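Long-range contact in metallo-beta-lactamase domain-containing protein (Enterococcus faecalis, PDB 2AZ4), which is of unknown function but carries a two-zinc metallo-beta-lactamase fold and may act as an RNA-binding exonuclease: residues S219-E224 with H404-E409. Numbering follows the deposited sequence.
Sequences SISFPE and HTLKPE. With ZN (zinc ion), chain D.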
ATOM      1  N   SER A 219     -12.273   2.802   5.404  1.00 26.03           N
ATOM      2  CA  SER A 219     -12.749   4.125   5.809  1.00 27.11           C
ATOM      3  C   SER A 219     -13.909   4.075   6.822  1.00 28.60           C
ATOM      4  O   SER A 219     -14.028   4.962   7.665  1.00 29.30           O
ATOM      5  CB  SER A 219     -13.139   4.976   4.616  1.00 26.59           C
ATOM      6  OG  SER A 219     -14.310   4.472   3.994  1.00 26.51           O
ATOM      7  N   ILE A 220     -14.760   3.054   6.731  1.00 29.29           N
ATOM      8  CA  ILE A 220     -15.860   2.889   7.698  1.00 30.04           C
ATOM      9  C   ILE A 220     -15.407   2.335   9.069  1.00 30.59           C
ATOM     10  O   ILE A 220     -16.214   2.227   9.994  1.00 30.81           O
ATOM     11  CB  ILE A 220     -16.977   1.988   7.146  1.00 29.79           C
ATOM     12  CG1 ILE A 220     -16.379   0.688   6.603  1.00 29.77           C
ATOM     13  CG2 ILE A 220     -17.806   2.726   6.113  1.00 30.23           C
ATOM     14  CD1 ILE A 220     -17.370  -0.410   6.392  1.00 30.44           C
ATOM     15  N   SER A 221     -14.132   1.978   9.201  1.00 31.21           N
ATOM     16  CA  SER A 221     -13.622   1.409  10.447  1.00 31.49           C
ATOM     17  C   SER A 221     -13.398   2.449  11.536  1.00 33.18           C
ATOM     18  O   SER A 221     -13.261   2.099  12.702  1.00 32.96           O
ATOM     19  CB  SER A 221     -12.302   0.681  10.194  1.00 30.90           C
ATOM     20  OG  SER A 221     -12.500  -0.436   9.373  1.00 28.06           O
ATOM     21  N   PHE A 222     -13.320   3.715  11.135  1.00 35.09           N
ATOM     22  CA  PHE A 222     -12.939   4.805  12.014  1.00 37.63           C
ATOM     23  C   PHE A 222     -13.996   5.892  11.907  1.00 39.94           C
ATOM     24  O   PHE A 222     -14.242   6.411  10.808  1.00 40.11           O
ATOM     25  CB  PHE A 222     -11.565   5.354  11.606  1.00 38.08           C
ATOM     26  CG  PHE A 222     -10.494   4.301  11.524  1.00 37.20           C
ATOM     27  CD1 PHE A 222     -10.155   3.727  10.300  1.00 37.39           C
ATOM     28  CD2 PHE A 222      -9.851   3.861  12.670  1.00 37.59           C
ATOM     29  CE1 PHE A 222      -9.171   2.731  10.223  1.00 37.41           C
ATOM     30  CE2 PHE A 222      -8.871   2.859  12.605  1.00 37.76           C
ATOM     31  CZ  PHE A 222      -8.530   2.302  11.381  1.00 37.56           C
ATOM     32  N   PRO A 223     -14.673   6.206  13.030  1.00 41.83           N
ATOM     33  CA  PRO A 223     -15.685   7.273  13.028  1.00 43.49           C
ATOM     34  C   PRO A 223     -15.089   8.623  12.634  1.00 45.38           C
ATOM     35  O   PRO A 223     -13.925   8.900  12.945  1.00 44.99           O
ATOM     36  CB  PRO A 223     -16.155   7.320  14.490  1.00 43.53           C
ATOM     37  CG  PRO A 223     -15.823   5.958  15.038  1.00 43.13           C
ATOM     38  CD  PRO A 223     -14.549   5.561  14.348  1.00 41.84           C
ATOM     39  N   GLU A 224     -15.876   9.456  11.957  1.00 47.87           N
ATOM     40  CA  GLU A 224     -15.431  10.812  11.648  1.00 50.76           C
ATOM     41  C   GLU A 224     -15.069  11.541  12.945  1.00 51.82           C
ATOM     42  O   GLU A 224     -15.856  11.556  13.903  1.00 52.21           O
ATOM     43  CB  GLU A 224     -16.503  11.589  10.876  1.00 50.70           C
ATOM     44  CG  GLU A 224     -16.058  12.991  10.451  1.00 52.23           C
ATOM     45  CD  GLU A 224     -17.095  13.714   9.600  1.00 52.90           C
ATOM     46  OE1 GLU A 224     -17.481  14.850   9.966  1.00 55.67           O
ATOM     47  OE2 GLU A 224     -17.524  13.150   8.563  1.00 55.76           O
ATOM     48  N   HIS A 404     -10.684  -6.497   5.575  1.00 22.55           N
ATOM     49  CA  HIS A 404      -9.823  -5.333   5.763  1.00 22.97           C
ATOM     50  C   HIS A 404     -10.660  -4.200   6.386  1.00 23.11           C
ATOM     51  O   HIS A 404     -10.750  -3.091   5.844  1.00 22.59           O
ATOM     52  CB  HIS A 404      -9.217  -4.931   4.401  1.00 22.56           C
ATOM     53  CG  HIS A 404      -7.841  -4.352   4.477  1.00 22.96           C
ATOM     54  ND1 HIS A 404      -6.823  -4.938   5.200  1.00 22.95           N
ATOM     55  CD2 HIS A 404      -7.301  -3.268   3.874  1.00 22.45           C
ATOM     56  CE1 HIS A 404      -5.720  -4.223   5.054  1.00 23.56           C
ATOM     57  NE2 HIS A 404      -5.987  -3.203   4.254  1.00 21.87           N
ATOM     58  N   THR A 405     -11.279  -4.512   7.530  1.00 23.53           N
ATOM     59  CA  THR A 405     -12.259  -3.643   8.164  1.00 24.24           C
ATOM     60  C   THR A 405     -12.443  -3.996   9.659  1.00 24.44           C
ATOM     61  O   THR A 405     -12.354  -5.157  10.050  1.00 25.05           O
ATOM     62  CB  THR A 405     -13.626  -3.666   7.373  1.00 23.91           C
ATOM     63  OG1 THR A 405     -14.553  -2.763   7.975  1.00 25.07           O
ATOM     64  CG2 THR A 405     -14.236  -5.094   7.305  1.00 24.19           C
ATOM     65  N   LEU A 406     -12.639  -2.978  10.487  1.00 25.58           N
ATOM     66  CA  LEU A 406     -12.989  -3.166  11.906  1.00 26.03           C
ATOM     67  C   LEU A 406     -14.516  -3.146  12.143  1.00 26.68           C
ATOM     68  O   LEU A 406     -14.972  -3.408  13.264  1.00 26.98           O
ATOM     69  CB  LEU A 406     -12.309  -2.109  12.789  1.00 26.02           C
ATOM     70  CG  LEU A 406     -10.811  -1.838  12.634  1.00 25.47           C
ATOM     71  CD1 LEU A 406     -10.332  -0.769  13.619  1.00 25.74           C
ATOM     72  CD2 LEU A 406     -10.027  -3.105  12.807  1.00 26.28           C
ATOM     73  N   LYS A 407     -15.286  -2.832  11.097  1.00 26.95           N
ATOM     74  CA  LYS A 407     -16.766  -2.751  11.177  1.00 27.50           C
ATOM     75  C   LYS A 407     -17.427  -3.349   9.937  1.00 27.23           C
ATOM     76  O   LYS A 407     -18.077  -2.642   9.158  1.00 27.54           O
ATOM     77  CB  LYS A 407     -17.217  -1.300  11.404  1.00 27.15           C
ATOM     78  CG  LYS A 407     -16.570  -0.684  12.638  1.00 27.68           C
ATOM     79  CD  LYS A 407     -16.977   0.741  12.906  1.00 29.03           C
ATOM     80  CE  LYS A 407     -16.434   1.124  14.269  1.00 32.47           C
ATOM     81  NZ  LYS A 407     -16.422   2.583  14.479  1.00 37.16           N
ATOM     82  N   PRO A 408     -17.265  -4.665   9.736  1.00 27.52           N
ATOM     83  CA  PRO A 408     -17.791  -5.275   8.526  1.00 28.27           C
ATOM     84  C   PRO A 408     -19.327  -5.210   8.408  1.00 29.34           C
ATOM     85  O   PRO A 408     -19.851  -5.270   7.297  1.00 29.07           O
ATOM     86  CB  PRO A 408     -17.302  -6.726   8.628  1.00 27.94           C
ATOM     87  CG  PRO A 408     -17.058  -6.940  10.050  1.00 27.24           C
ATOM     88  CD  PRO A 408     -16.601  -5.651  10.597  1.00 27.64           C
ATOM     89  N   GLU A 409     -20.039  -5.067   9.532  1.00 30.78           N
ATOM     90  CA  GLU A 409     -21.517  -4.987   9.505  1.00 31.59           C
ATOM     91  C   GLU A 409     -22.017  -3.697   8.877  1.00 31.59           C
ATOM     92  O   GLU A 409     -23.172  -3.624   8.450  1.00 32.04           O
ATOM     93  CB  GLU A 409     -22.122  -5.167  10.907  1.00 32.12           C
ATOM     94  CG  GLU A 409     -21.988  -6.595  11.406  1.00 35.16           C
ATOM     95  CD  GLU A 409     -23.059  -7.016  12.409  1.00 40.38           C
ATOM     96  OE1 GLU A 409     -22.841  -6.797  13.625  1.00 42.93           O
ATOM     97  OE2 GLU A 409     -24.088  -7.608  11.993  1.00 42.08           O
TER
HETATM   98 ZN    ZN D 602      -4.306  -2.051   3.207  1.00 27.73          ZN
HETATM   99  O   HOH W   1      -2.370  -0.791   2.856  1.00 18.61           O
HETATM  100  O   HOH W   2      -4.795  -0.077   4.366  1.00 22.69           O
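Ser221 and the backbone of Leu406 form the tight centre where the loop 219-224 meets 404-409. The serine OG is set beside its own backbone N (chi1 -66°). It receives the N-H of Leu406 almost head-on (174° at the hydrogen), with Leu406 N to Ser221 OG 2.8 Å, and this bond joins the two loops that follow the neighbouring parallel strands 212-216 and 399-403. A local bond to Gly217 O gives the buried hydroxyl a second partner and helps to fix its rotation. Thr405 OG1, anti to its backbone N, also bonds to Gly217 O and accepts from Lys407 N at 3.2 Å, an ST turn that bends the chain just past the metal ligand. In the metallo-beta-lactamase fold, loops at strand ends carry the metal ligands, and here His404 NE2 binds zinc at 2.3 Å; Asp96, His97, Asp189 and two waters complete its coordination. The Ile220 side chain, with CG1 in the crowded position between N and the carbonyl carbon (chi1 50°), brings CD1 to 3.6 Å from Lys407 O, while Pro385 and Leu388 of helix 385-395 also touch it. Toward the exposed Phe222 and Pro223 no hydrogen bond crosses between the segments. The Leu406 tip crosses the Phe222 ring obliquely, with CD1 4.0 Å from Phe222 CE2. The extended Lys407 chain runs past the Ile220 carbonyl, its CD 3.4 Å from Ile220 O, and ends crosswise against the Pro223 ring, NZ lying 3.5 Å from Pro223 CG.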